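Malonyl acyl carrier protein transacylase (Streptococcus pneumoniae, PDB 3IM8) probably transfers the malonyl group from malonyl-CoA to holo-acyl carrier protein, supplying malonyl-ACP for fatty acid synthesis. Local coordinates at residues Y73-L76 against Q77-Y81; E295-A298 against S299-L303. All coordinates share one frame; numbering follows the deposited sequence.

Contact 1: residues Y73-L76 against Q77-Y81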
# COMPACT_ATOMS: atom_id res chain seq x y z
N TYR A 73 4.89 13.22 -3.99
CA TYR A 73 5.95 13.37 -2.97
C TYR A 73 7.02 14.33 -3.46
O TYR A 73 7.39 15.24 -2.71
CB TYR A 73 6.56 12.00 -2.62
CG TYR A 73 8.03 12.00 -2.29
CD1 TYR A 73 8.48 12.35 -1.03
CD2 TYR A 73 8.97 11.58 -3.24
CE1 TYR A 73 9.86 12.35 -0.75
CE2 TYR A 73 10.31 11.56 -2.98
CZ TYR A 73 10.76 11.94 -1.74
OH TYR A 73 12.14 11.89 -1.50
N ARG A 74 7.45 14.18 -4.72
CA ARG A 74 8.43 15.07 -5.32
C ARG A 74 7.94 16.52 -5.37
O ARG A 74 8.72 17.46 -5.14
CB ARG A 74 8.90 14.60 -6.70
CG ARG A 74 9.86 13.46 -6.67
CD ARG A 74 10.09 12.90 -8.07
NE ARG A 74 11.11 11.85 -8.11
CZ ARG A 74 11.60 11.36 -9.24
NH1 ARG A 74 11.17 11.84 -10.40
NH2 ARG A 74 12.56 10.43 -9.20
N LEU A 75 6.65 16.71 -5.64
CA LEU A 75 6.05 18.05 -5.56
C LEU A 75 6.15 18.63 -4.14
O LEU A 75 6.61 19.79 -3.98
CB LEU A 75 4.61 18.06 -6.10
CG LEU A 75 3.79 19.37 -6.01
CD1 LEU A 75 4.51 20.59 -6.58
CD2 LEU A 75 2.43 19.21 -6.65
N LEU A 76 5.72 17.85 -3.14
CA LEU A 76 5.84 18.23 -1.75
C LEU A 76 7.30 18.64 -1.43
O LEU A 76 7.51 19.68 -0.77
CB LEU A 76 5.32 17.12 -0.80
CG LEU A 76 3.80 16.86 -0.75
CD1 LEU A 76 3.42 16.20 0.50
CD2 LEU A 76 3.04 18.19 -0.83
N GLN A 77 8.28 17.89 -1.94
CA GLN A 77 9.70 18.23 -1.77
C GLN A 77 10.07 19.62 -2.29
O GLN A 77 10.75 20.39 -1.61
CB GLN A 77 10.63 17.19 -2.40
CG GLN A 77 10.74 15.89 -1.62
CD GLN A 77 11.83 15.02 -2.16
OE1 GLN A 77 11.82 14.61 -3.34
NE2 GLN A 77 12.77 14.69 -1.30
N GLU A 78 9.59 19.95 -3.49
CA GLU A 78 9.72 21.29 -4.08
C GLU A 78 9.06 22.41 -3.27
O GLU A 78 9.56 23.51 -3.28
CB GLU A 78 9.11 21.29 -5.50
CG GLU A 78 8.96 22.70 -6.17
CD GLU A 78 8.33 22.64 -7.57
OE1 GLU A 78 7.34 23.36 -7.77
OE2 GLU A 78 8.82 21.87 -8.46
N LYS A 79 7.92 22.15 -2.62
CA LYS A 79 7.26 23.14 -1.71
C LYS A 79 7.90 23.19 -0.29
O LYS A 79 7.42 23.91 0.60
CB LYS A 79 5.74 22.90 -1.65
CG LYS A 79 5.03 22.92 -3.03
CD LYS A 79 4.57 24.33 -3.53
CE LYS A 79 4.34 24.35 -5.05
NZ LYS A 79 3.78 25.62 -5.65
N GLY A 80 8.98 22.44 -0.09
CA GLY A 80 9.74 22.46 1.16
C GLY A 80 9.37 21.48 2.26
O GLY A 80 9.80 21.68 3.41
N TYR A 81 8.58 20.43 1.95
CA TYR A 81 8.32 19.32 2.91
C TYR A 81 9.21 18.14 2.62
O TYR A 81 9.14 17.54 1.54
CB TYR A 81 6.87 18.81 2.88
CG TYR A 81 5.86 19.84 3.21
CD1 TYR A 81 5.56 20.84 2.31
CD2 TYR A 81 5.20 19.82 4.42
CE1 TYR A 81 4.64 21.82 2.61
CE2 TYR A 81 4.26 20.78 4.72
CZ TYR A 81 3.99 21.78 3.80
OH TYR A 81 3.06 22.75 4.05
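Gln-77 folds back over the ring of Tyr-73, one turn earlier in helix 58-78. Its CB lies 3.4 Å from Arg-74 O. CG, set anti to its own carbonyl carbon (chi1 -74°), turns back along the helix and lies over one face of the Tyr-73 ring, a CH-pi contact 4.2 Å from the centroid. From there the chain runs extended, so the amide reaches the phenol end of the ring: CD is 3.3 Å from Tyr-73 CZ, and the amide and ring planes are stacked, 27° apart. OE1 comes within 3.4 Å of Tyr-73 CE2. NE2 is near the phenol oxygen but at a poor angle for a bond to it; its hydrogen bond goes to Gln-82 OE1, which helps fix the amide's rotation.

Farther on, a Schellman motif closes the helix. Gly-80 takes a positive phi (91°), where a side chain would jam against the preceding carbonyl, and Tyr-81 N bonds to Leu-76 O at 3.0 Å. Around this end, Arg-74 and Leu-75 face helix 27-40, while Leu-76 packs on Ile-270 and Ile-272 of strand 268-272 and faces helix 297-304.

Contact 2: residues E295-A298 against S299-L303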
# COMPACT_ATOMS: atom_id res chain seq x y z
N GLU A 295 -3.59 14.86 -2.61
CA GLU A 295 -3.85 14.07 -3.85
C GLU A 295 -4.20 14.95 -5.08
O GLU A 295 -4.22 14.46 -6.20
CB GLU A 295 -4.99 13.06 -3.62
CG GLU A 295 -6.33 13.75 -3.47
CD GLU A 295 -7.47 12.79 -3.30
OE1 GLU A 295 -7.35 11.62 -3.71
OE2 GLU A 295 -8.48 13.21 -2.72
N ASP A 296 -4.49 16.24 -4.85
CA ASP A 296 -4.98 17.19 -5.87
C ASP A 296 -4.73 18.68 -5.48
O ASP A 296 -4.13 18.95 -4.43
CB ASP A 296 -6.48 16.94 -6.20
CG ASP A 296 -7.40 17.14 -5.00
OD1 ASP A 296 -6.95 17.67 -3.97
OD2 ASP A 296 -8.58 16.72 -5.06
N GLN A 297 -5.14 19.64 -6.30
CA GLN A 297 -4.76 21.04 -6.07
C GLN A 297 -5.36 21.50 -4.76
O GLN A 297 -4.66 22.07 -3.91
CB GLN A 297 -5.15 22.00 -7.22
CG GLN A 297 -4.39 23.39 -7.14
CD GLN A 297 -2.87 23.22 -7.25
OE1 GLN A 297 -2.39 22.30 -7.93
NE2 GLN A 297 -2.11 24.11 -6.61
N ALA A 298 -6.64 21.20 -4.56
CA ALA A 298 -7.30 21.62 -3.29
C ALA A 298 -6.57 21.13 -2.04
O ALA A 298 -6.25 21.91 -1.15
CB ALA A 298 -8.79 21.14 -3.27
N SER A 299 -6.28 19.83 -1.99
CA SER A 299 -5.57 19.25 -0.82
C SER A 299 -4.13 19.79 -0.66
O SER A 299 -3.59 19.88 0.49
CB SER A 299 -5.62 17.69 -0.84
OG SER A 299 -5.16 17.11 -2.06
N LEU A 300 -3.50 20.17 -1.77
CA LEU A 300 -2.15 20.76 -1.75
C LEU A 300 -2.23 22.12 -1.03
O LEU A 300 -1.44 22.39 -0.11
CB LEU A 300 -1.62 20.96 -3.18
CG LEU A 300 -0.12 21.25 -3.49
CD1 LEU A 300 0.12 22.49 -4.28
CD2 LEU A 300 0.89 21.10 -2.29
N VAL A 301 -3.19 22.94 -1.43
CA VAL A 301 -3.42 24.29 -0.84
C VAL A 301 -3.78 24.19 0.64
O VAL A 301 -3.18 24.86 1.44
CB VAL A 301 -4.44 25.09 -1.62
CG1 VAL A 301 -4.80 26.42 -0.86
CG2 VAL A 301 -3.87 25.41 -2.99
N ALA A 302 -4.71 23.30 1.00
CA ALA A 302 -5.07 23.08 2.41
C ALA A 302 -3.84 22.76 3.27
O ALA A 302 -3.79 23.16 4.43
CB ALA A 302 -6.14 21.98 2.55
N LEU A 303 -2.86 22.06 2.71
CA LEU A 303 -1.62 21.73 3.41
C LEU A 303 -0.72 22.96 3.44
O LEU A 303 -0.27 23.40 4.52
CB LEU A 303 -0.91 20.53 2.75
CG LEU A 303 0.37 19.82 3.23
CD1 LEU A 303 1.52 20.21 2.39
CD2 LEU A 303 0.68 19.95 4.71
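Asp-296 and Ser-299 form a side-chain N-cap at the start of helix 297-304, directly after strand 290-294, an outermost strand of the parallel sheet. Asp-296 is the N-cap residue, and its OD1 takes two bonds from Ser-299: one from the backbone N at 3.0 Å, nearly along the C-O axis, and one from OG at 2.7 Å, from above the carboxylate plane. The two donors come from opposite faces of that plane. Ser-299 OG sits between its own backbone N and carbonyl carbon (chi1 53°), a setting that lets it give its proton to Asp-296 while accepting from Glu-295 N at 2.8 Å in a nearly straight bond (169°). This buried hydroxyl thus ties the incoming chain to the first turn. In the parallel alpha/beta layer of this acyltransferase, the cap closes the turn that leads from strand 290-294 into the helix packed beside it. The first-turn amides probably favour the negative charge of Asp-296; Gln-297 N is taken by Asp-21 OD2 of helix 20-25. Regular helix bonding begins with Leu-300 N to Asp-296 O, 3.0 Å. Gln-297, bent at chi2 (62°), lies alongside Leu-300 and points the same way, with NE2 3.6 Å from Leu-300 CD1 and weakly bonded to Tyr-26 OH. Leu-300 itself packs against Phe-22 and Val-294.

Overall arrangement
The two contacts lie at the ends of neighbouring helices: contact 1 closes helix 58-78, contact 2 opens helix 297-304. Their centres are about 12 Å apart, and leucines fill the seam. Leu-76 CD2 lies 3.9 Å from Leu-300 CD2 and 4.1 Å from Leu-303 CD1; the ring of Tyr-81, just beyond the Schellman turn, packs against Leu-303. Tyr-26 bridges the same pair of helices, touching Leu-75, Glu-78 and Leu-300; its OH has a weak bond with Lys-79 NZ, and it also meets Gln-297. The contact centres lie about 20 and 21 Å from the centre of the chain, away from the predicted active-site residues Ser-90 and His-199.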